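Local atomic coordinates of putative diflavin flavoprotein A 5 (Nostoc sp. PCC 7120, PDB entry 4FEK), a protein that probably mediates electron transfer from NADH to oxygen, which is reduced to water, and is represented here by its N-terminal metallo-beta-lactamase-like domain. Residues N17-S27 with R39-E49; F148-W156 with H208-I219. One frame throughout, in Å; residues are numbered along the deposited sequence.

Overall arrangement
The two contacts lie on opposite sides of the chain's centre, with their own centres about 23 Å apart and nearest atoms about 8 Å apart, and they share no strand or helix. Contact 1 is buried and pairs neighbouring strands 18-25 and 41-49 of the seven-stranded sheet by backbone hydrogen bonds, with arginine, threonine and asparagine side chains tied to residues around them. Contact 2 is only partly buried: the end of strand 145-150, in the five-stranded sheet, and the loop after it meet helix 209-219 through aliphatic groups, prolines and histidine rings. The first is main-chain pairing inside a sheet, the second side-chain packing at the periphery.

Contact 1: N17-S27 with R39-E49; sequences NTKVLRARSWS and RGTTSNSYVIE
One face of the R22 guanidinium carries the methyl CG2 of T42, 3.5 Å from NH2 and offset toward the rim, while the N44 amide lies alongside the arginine stem, its plane turned 39° from the guanidinium. The bend at chi3 (81°) swings the R22 head over T42, and NH1 goes on to a hydrogen bond with Q10. The R24 guanidinium has W26 CZ2 over one face and forms salt bridges to D8 and D183. Beside the Y46 ring, V20 CG2 approaches CE1 obliquely at 3.4 Å, both side chains pointing the same way; the phenol OH is bonded to V229 O.

Behind these side chains an antiparallel ladder joins the strands. L21 and S45 form a hydrogen-bonded pair, L21 N to S45 O at 2.8 Å and S45 N to L21 O at 2.9 Å, the latter nearly straight at 174°. K19 with V47, A23 with S43 and S25 with T41 are paired likewise, and E49 N reaches N17 O at 2.8 Å. On the face of L21, L21 CD1 meets V47 CG2 at 3.8 Å, and helix 61-74 covers L21, A23 and S25.

T42 OG1 donates to N44 OD1 at 2.7 Å and also bonds to G232 N, while N44 ND2 bonds to G232 O. Within this metallo-beta-lactamase-like sheet, the polar side chains of R22, T42 and N44 are therefore held by hydrogen bonds to the adjoining strand 8-15 and to the loop at G232, which should limit rotation of the N44 amide, whereas the face of L21 mixes hydroxyls with apolar groups, S45 OG bonding to I56 O and T41 OG1 to H179.

Contact 2: F148-W156 with H208-I219; sequences FLPIPSPRW and HAIHVEAALEKI
With CG anti to its carbonyl carbon (chi1 -73°), H211 turns its ring toward the loop, where P154 CD lies over one face, 3.5 Å from the ring centroid and 20° off the normal, a CH-pi contact. The H208 ring meets R155, whose CB sits over a face, 3.4 Å from NE2. R155 CG stands anti to its backbone N (chi1 176°), and in this conformer the bend at chi2 leads the guanidinium away from the histidine, while R155 CG covers one face of the W156 indole. S153 lies on the same side of the H211 ring as P154, its CB 3.8 Å from H211 CG. Its OG accepts the W156 N-H at 3.2 Å, an ST motif that ties the loop together.

Farther along the helix, I151 CG2 reaches A215 CB at 3.9 Å and K218 CD at 3.8 Å. L149 CD2 rests on the helix backbone, 3.7 Å from K218 O.

Strand 148-150 runs roughly antiparallel to helix 209-219, which packs outside the five-stranded sheet, consistent with the alpha-beta-beta-alpha sandwich of the metallo-beta-lactamase fold. The backbone of L149 is hydrogen-bonded to C161 of strand 160-164, while the helix turns V212 and E213 to helix 239-258.

Contact 1: N17-S27 with R39-E49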
# COMPACT_ATOMS: atom_id res chain seq x y z
N ASN A 17 1.89 5.96 -17.08
CA ASN A 17 3.00 5.11 -16.65
C ASN A 17 2.72 4.33 -15.37
O ASN A 17 3.65 3.84 -14.73
CB ASN A 17 4.27 5.94 -16.44
CG ASN A 17 4.78 6.55 -17.74
OD1 ASN A 17 4.81 5.90 -18.80
ND2 ASN A 17 5.20 7.80 -17.66
N THR A 18 1.45 4.18 -15.04
CA THR A 18 1.09 3.51 -13.78
C THR A 18 0.09 2.39 -13.98
O THR A 18 -0.97 2.57 -14.61
CB THR A 18 0.52 4.53 -12.77
OG1 THR A 18 1.36 5.68 -12.73
CG2 THR A 18 0.40 3.91 -11.34
N LYS A 19 0.41 1.23 -13.39
CA LYS A 19 -0.49 0.08 -13.37
C LYS A 19 -0.68 -0.45 -11.95
O LYS A 19 0.23 -0.32 -11.12
CB LYS A 19 0.09 -1.07 -14.19
CG LYS A 19 0.29 -0.73 -15.67
CD LYS A 19 0.82 -1.95 -16.44
CE LYS A 19 0.82 -1.67 -17.95
NZ LYS A 19 1.70 -2.63 -18.69
N VAL A 20 -1.84 -1.05 -11.71
CA VAL A 20 -2.09 -1.79 -10.46
C VAL A 20 -2.07 -3.27 -10.80
O VAL A 20 -2.47 -3.66 -11.91
CB VAL A 20 -3.44 -1.38 -9.77
CG1 VAL A 20 -4.66 -1.64 -10.68
CG2 VAL A 20 -3.62 -2.14 -8.43
N LEU A 21 -1.52 -4.06 -9.87
CA LEU A 21 -1.71 -5.50 -9.86
C LEU A 21 -2.51 -5.82 -8.60
O LEU A 21 -2.01 -5.61 -7.50
CB LEU A 21 -0.35 -6.23 -9.78
CG LEU A 21 0.48 -6.28 -11.08
CD1 LEU A 21 1.11 -4.93 -11.36
CD2 LEU A 21 1.55 -7.38 -11.00
N ARG A 22 -3.75 -6.27 -8.76
CA ARG A 22 -4.57 -6.65 -7.59
C ARG A 22 -4.57 -8.16 -7.46
O ARG A 22 -5.13 -8.87 -8.30
CB ARG A 22 -6.02 -6.17 -7.77
CG ARG A 22 -6.18 -4.72 -8.18
CD ARG A 22 -7.67 -4.48 -8.48
NE ARG A 22 -8.41 -4.26 -7.26
CZ ARG A 22 -9.62 -4.73 -6.96
NH1 ARG A 22 -10.32 -5.52 -7.77
NH2 ARG A 22 -10.14 -4.40 -5.80
N ALA A 23 -3.91 -8.66 -6.43
CA ALA A 23 -3.91 -10.08 -6.14
C ALA A 23 -5.20 -10.32 -5.40
O ALA A 23 -5.45 -9.70 -4.36
CB ALA A 23 -2.75 -10.42 -5.26
N ARG A 24 -6.03 -11.22 -5.93
CA ARG A 24 -7.39 -11.37 -5.42
C ARG A 24 -7.60 -12.70 -4.74
O ARG A 24 -7.08 -13.74 -5.20
CB ARG A 24 -8.41 -11.19 -6.56
CG ARG A 24 -8.31 -9.85 -7.26
CD ARG A 24 -9.52 -9.59 -8.12
NE ARG A 24 -9.66 -10.59 -9.18
CZ ARG A 24 -10.74 -10.72 -9.95
NH1 ARG A 24 -11.78 -9.91 -9.79
NH2 ARG A 24 -10.78 -11.67 -10.87
N SER A 25 -8.37 -12.67 -3.65
CA SER A 25 -8.82 -13.90 -3.00
C SER A 25 -10.30 -13.82 -2.61
O SER A 25 -10.73 -12.88 -1.93
CB SER A 25 -7.97 -14.23 -1.78
OG SER A 25 -8.39 -15.47 -1.20
N TRP A 26 -11.08 -14.79 -3.05
CA TRP A 26 -12.52 -14.77 -2.74
C TRP A 26 -12.85 -15.24 -1.32
O TRP A 26 -13.99 -15.12 -0.86
CB TRP A 26 -13.30 -15.56 -3.80
CG TRP A 26 -13.09 -14.95 -5.17
CD1 TRP A 26 -12.10 -15.27 -6.07
CD2 TRP A 26 -13.85 -13.90 -5.76
NE1 TRP A 26 -12.22 -14.48 -7.19
CE2 TRP A 26 -13.28 -13.64 -7.03
CE3 TRP A 26 -14.96 -13.16 -5.35
CZ2 TRP A 26 -13.80 -12.66 -7.89
CZ3 TRP A 26 -15.47 -12.19 -6.20
CH2 TRP A 26 -14.89 -11.96 -7.46
N SER A 27 -11.84 -15.76 -0.62
CA SER A 27 -12.00 -16.22 0.76
C SER A 27 -10.96 -15.54 1.65
O SER A 27 -10.00 -14.94 1.14
CB SER A 27 -11.84 -17.74 0.83
OG SER A 27 -10.60 -18.13 0.26
N ARG A 39 -16.11 -11.61 2.51
CA ARG A 39 -16.25 -11.10 1.14
C ARG A 39 -14.92 -11.15 0.39
O ARG A 39 -14.78 -10.54 -0.67
CB ARG A 39 -16.83 -9.68 1.14
CG ARG A 39 -18.32 -9.64 1.50
CD ARG A 39 -18.79 -8.27 1.97
NE ARG A 39 -20.18 -8.32 2.42
CZ ARG A 39 -20.81 -7.36 3.09
NH1 ARG A 39 -20.16 -6.24 3.41
NH2 ARG A 39 -22.08 -7.51 3.45
N GLY A 40 -13.96 -11.87 0.94
CA GLY A 40 -12.64 -11.97 0.33
C GLY A 40 -11.87 -10.69 0.55
O GLY A 40 -12.19 -9.89 1.45
N THR A 41 -10.84 -10.49 -0.27
CA THR A 41 -9.93 -9.36 -0.12
C THR A 41 -9.09 -9.26 -1.41
O THR A 41 -9.07 -10.18 -2.23
CB THR A 41 -8.98 -9.60 1.09
OG1 THR A 41 -8.08 -8.50 1.23
CG2 THR A 41 -8.18 -10.89 0.93
N THR A 42 -8.45 -8.11 -1.62
CA THR A 42 -7.37 -8.04 -2.59
C THR A 42 -6.16 -7.45 -1.90
O THR A 42 -6.30 -6.74 -0.89
CB THR A 42 -7.74 -7.15 -3.82
OG1 THR A 42 -7.62 -5.75 -3.48
CG2 THR A 42 -9.15 -7.44 -4.31
N SER A 43 -4.97 -7.78 -2.40
CA SER A 43 -3.77 -7.07 -2.02
C SER A 43 -3.23 -6.36 -3.26
O SER A 43 -2.92 -7.01 -4.28
CB SER A 43 -2.72 -8.01 -1.46
OG SER A 43 -1.55 -7.28 -1.11
N ASN A 44 -3.14 -5.04 -3.19
CA ASN A 44 -2.81 -4.23 -4.35
C ASN A 44 -1.35 -3.79 -4.38
O ASN A 44 -0.84 -3.24 -3.41
CB ASN A 44 -3.74 -3.02 -4.44
CG ASN A 44 -5.21 -3.40 -4.35
OD1 ASN A 44 -5.62 -4.48 -4.77
ND2 ASN A 44 -6.01 -2.50 -3.77
N SER A 45 -0.69 -4.02 -5.50
CA SER A 45 0.68 -3.57 -5.67
C SER A 45 0.66 -2.68 -6.92
O SER A 45 -0.23 -2.80 -7.76
CB SER A 45 1.61 -4.78 -5.87
OG SER A 45 2.96 -4.38 -5.91
N TYR A 46 1.64 -1.80 -7.04
CA TYR A 46 1.61 -0.84 -8.13
C TYR A 46 2.98 -0.77 -8.82
O TYR A 46 4.00 -1.09 -8.21
CB TYR A 46 1.24 0.55 -7.59
CG TYR A 46 -0.12 0.57 -6.95
CD1 TYR A 46 -1.25 0.86 -7.69
CD2 TYR A 46 -0.29 0.21 -5.60
CE1 TYR A 46 -2.53 0.85 -7.11
CE2 TYR A 46 -1.55 0.18 -5.02
CZ TYR A 46 -2.66 0.50 -5.77
OH TYR A 46 -3.91 0.48 -5.17
N VAL A 47 2.98 -0.35 -10.09
CA VAL A 47 4.21 -0.20 -10.87
C VAL A 47 4.17 1.17 -11.53
O VAL A 47 3.19 1.51 -12.18
CB VAL A 47 4.31 -1.26 -12.00
CG1 VAL A 47 5.66 -1.14 -12.70
CG2 VAL A 47 4.12 -2.67 -11.43
N ILE A 48 5.19 1.98 -11.28
CA ILE A 48 5.33 3.26 -11.99
C ILE A 48 6.57 3.18 -12.88
O ILE A 48 7.68 2.92 -12.40
CB ILE A 48 5.50 4.45 -11.03
CG1 ILE A 48 4.33 4.53 -10.04
CG2 ILE A 48 5.62 5.76 -11.82
CD1 ILE A 48 4.66 5.38 -8.78
N GLU A 49 6.39 3.43 -14.18
CA GLU A 49 7.51 3.32 -15.10
C GLU A 49 7.89 4.67 -15.66
O GLU A 49 7.28 5.14 -16.62
CB GLU A 49 7.15 2.41 -16.28
CG GLU A 49 7.03 0.95 -15.94
CD GLU A 49 6.68 0.11 -17.16
OE1 GLU A 49 6.55 0.68 -18.27
OE2 GLU A 49 6.54 -1.13 -17.01

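Contact 2: F148-W156 with H208-I219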
# COMPACT_ATOMS: atom_id res chain seq x y z
N PHE A 148 7.44 11.69 -0.12
CA PHE A 148 7.24 10.70 0.94
C PHE A 148 6.74 11.30 2.25
O PHE A 148 7.30 12.29 2.75
CB PHE A 148 8.52 9.89 1.16
CG PHE A 148 8.90 9.05 -0.03
CD1 PHE A 148 9.74 9.55 -1.01
CD2 PHE A 148 8.38 7.78 -0.18
CE1 PHE A 148 10.06 8.79 -2.13
CE2 PHE A 148 8.72 7.01 -1.30
CZ PHE A 148 9.56 7.52 -2.26
N LEU A 149 5.68 10.71 2.79
CA LEU A 149 5.06 11.21 4.00
C LEU A 149 5.00 10.08 5.03
O LEU A 149 4.08 9.27 5.04
CB LEU A 149 3.65 11.74 3.73
CG LEU A 149 3.47 12.88 2.71
CD1 LEU A 149 3.51 12.39 1.25
CD2 LEU A 149 2.17 13.61 2.97
N PRO A 150 6.01 10.03 5.91
CA PRO A 150 5.99 8.99 6.94
C PRO A 150 4.81 9.26 7.85
O PRO A 150 4.58 10.41 8.27
CB PRO A 150 7.32 9.21 7.70
CG PRO A 150 8.19 9.95 6.71
CD PRO A 150 7.24 10.85 5.98
N ILE A 151 4.06 8.21 8.13
CA ILE A 151 2.95 8.29 9.08
C ILE A 151 3.15 7.24 10.17
O ILE A 151 2.36 6.30 10.29
CB ILE A 151 1.57 8.16 8.36
CG1 ILE A 151 1.54 6.95 7.44
CG2 ILE A 151 1.26 9.46 7.57
CD1 ILE A 151 0.12 6.55 7.04
N PRO A 152 4.21 7.41 10.99
CA PRO A 152 4.50 6.40 12.01
C PRO A 152 3.37 6.31 13.05
O PRO A 152 2.85 7.33 13.51
CB PRO A 152 5.78 6.94 12.67
CG PRO A 152 5.71 8.44 12.47
CD PRO A 152 5.09 8.59 11.10
N SER A 153 3.01 5.08 13.42
CA SER A 153 2.02 4.81 14.45
C SER A 153 2.47 3.59 15.25
O SER A 153 3.30 2.79 14.76
CB SER A 153 0.64 4.58 13.82
OG SER A 153 0.63 3.40 13.04
N PRO A 154 1.93 3.42 16.46
CA PRO A 154 2.32 2.26 17.28
C PRO A 154 2.15 0.93 16.54
O PRO A 154 3.02 0.07 16.61
CB PRO A 154 1.37 2.36 18.48
CG PRO A 154 1.12 3.84 18.61
CD PRO A 154 1.02 4.33 17.19
N ARG A 155 1.06 0.78 15.80
CA ARG A 155 0.81 -0.42 15.01
C ARG A 155 1.76 -0.56 13.79
O ARG A 155 2.23 -1.66 13.47
CB ARG A 155 -0.64 -0.43 14.55
CG ARG A 155 -1.02 -1.56 13.63
CD ARG A 155 -1.03 -2.89 14.36
NE ARG A 155 -1.53 -3.97 13.51
CZ ARG A 155 -0.83 -4.54 12.53
NH1 ARG A 155 0.41 -4.13 12.27
NH2 ARG A 155 -1.37 -5.51 11.81
N TRP A 156 2.01 0.56 13.10
CA TRP A 156 2.94 0.60 11.96
C TRP A 156 3.98 1.71 12.10
O TRP A 156 3.83 2.79 11.53
CB TRP A 156 2.20 0.75 10.61
CG TRP A 156 1.22 -0.33 10.32
CD1 TRP A 156 1.49 -1.60 9.86
CD2 TRP A 156 -0.20 -0.25 10.46
NE1 TRP A 156 0.32 -2.30 9.71
CE2 TRP A 156 -0.73 -1.50 10.07
CE3 TRP A 156 -1.08 0.76 10.90
CZ2 TRP A 156 -2.10 -1.77 10.10
CZ3 TRP A 156 -2.45 0.49 10.93
CH2 TRP A 156 -2.94 -0.76 10.53
N HIS A 208 -6.29 3.36 16.69
CA HIS A 208 -5.19 4.30 16.57
C HIS A 208 -5.74 5.64 16.08
O HIS A 208 -5.09 6.34 15.31
CB HIS A 208 -4.17 3.74 15.57
CG HIS A 208 -3.99 2.26 15.68
ND1 HIS A 208 -3.40 1.65 16.77
CD2 HIS A 208 -4.33 1.25 14.83
CE1 HIS A 208 -3.38 0.34 16.60
NE2 HIS A 208 -3.94 0.07 15.42
N ALA A 209 -6.93 6.01 16.53
CA ALA A 209 -7.61 7.19 16.00
C ALA A 209 -6.81 8.51 16.02
O ALA A 209 -6.88 9.28 15.06
CB ALA A 209 -8.97 7.39 16.68
N ILE A 210 -6.06 8.79 17.09
CA ILE A 210 -5.27 10.03 17.08
C ILE A 210 -4.19 10.00 15.99
O ILE A 210 -3.86 11.04 15.42
CB ILE A 210 -4.61 10.36 18.44
CG1 ILE A 210 -3.69 9.22 18.87
CG2 ILE A 210 -5.67 10.71 19.50
CD1 ILE A 210 -2.78 9.59 20.03
N HIS A 211 -3.65 8.83 15.69
CA HIS A 211 -2.71 8.74 14.59
C HIS A 211 -3.38 8.84 13.23
O HIS A 211 -2.79 9.37 12.29
CB HIS A 211 -1.86 7.48 14.67
CG HIS A 211 -0.84 7.53 15.76
ND1 HIS A 211 -1.12 7.19 17.06
CD2 HIS A 211 0.46 7.93 15.74
CE1 HIS A 211 -0.04 7.36 17.80
NE2 HIS A 211 0.94 7.79 17.02
N VAL A 212 -4.61 8.33 13.10
CA VAL A 212 -5.34 8.52 11.84
C VAL A 212 -5.54 10.00 11.56
O VAL A 212 -5.37 10.46 10.43
CB VAL A 212 -6.70 7.81 11.89
CG1 VAL A 212 -7.52 8.11 10.65
CG2 VAL A 212 -6.47 6.33 12.10
N GLU A 213 -5.90 10.76 12.60
CA GLU A 213 -6.09 12.20 12.47
C GLU A 213 -4.81 12.89 12.03
O GLU A 213 -4.85 13.79 11.20
CB GLU A 213 -6.60 12.83 13.79
CG GLU A 213 -7.98 12.36 14.22
CD GLU A 213 -8.54 13.12 15.44
OE1 GLU A 213 -7.75 13.56 16.32
OE2 GLU A 213 -9.78 13.27 15.50
N ALA A 214 -3.69 12.49 12.62
CA ALA A 214 -2.38 13.07 12.27
C ALA A 214 -2.05 12.78 10.80
O ALA A 214 -1.54 13.65 10.08
CB ALA A 214 -1.27 12.51 13.19
N ALA A 215 -2.35 11.56 10.36
CA ALA A 215 -2.14 11.19 8.95
C ALA A 215 -3.00 12.04 8.01
O ALA A 215 -2.52 12.54 6.98
CB ALA A 215 -2.42 9.69 8.75
N LEU A 216 -4.27 12.21 8.35
CA LEU A 216 -5.18 13.03 7.56
C LEU A 216 -4.67 14.47 7.45
O LEU A 216 -4.71 15.07 6.38
CB LEU A 216 -6.60 12.99 8.14
CG LEU A 216 -7.30 11.62 8.13
CD1 LEU A 216 -8.69 11.72 8.77
CD2 LEU A 216 -7.39 11.04 6.72
N GLU A 217 -4.17 15.01 8.56
CA GLU A 217 -3.61 16.36 8.53
C GLU A 217 -2.41 16.44 7.58
O GLU A 217 -2.29 17.40 6.82
CB GLU A 217 -3.21 16.81 9.94
CG GLU A 217 -3.32 18.32 10.17
CD GLU A 217 -2.28 19.14 9.42
OE1 GLU A 217 -1.11 18.69 9.35
OE2 GLU A 217 -2.62 20.23 8.91
N LYS A 218 -1.52 15.44 7.64
CA LYS A 218 -0.34 15.38 6.76
C LYS A 218 -0.69 15.39 5.28
O LYS A 218 -0.06 16.08 4.48
CB LYS A 218 0.53 14.15 7.07
CG LYS A 218 1.50 14.34 8.22
CD LYS A 218 1.99 13.00 8.76
CE LYS A 218 2.65 13.13 10.14
NZ LYS A 218 2.60 11.86 10.92
N ILE A 219 -1.70 14.62 4.89
CA ILE A 219 -2.03 14.54 3.48
C ILE A 219 -2.95 15.67 3.02
O ILE A 219 -3.11 15.86 1.81
CB ILE A 219 -2.66 13.18 3.12
CG1 ILE A 219 -4.06 13.05 3.70
CG2 ILE A 219 -1.77 12.00 3.56
CD1 ILE A 219 -4.71 11.70 3.43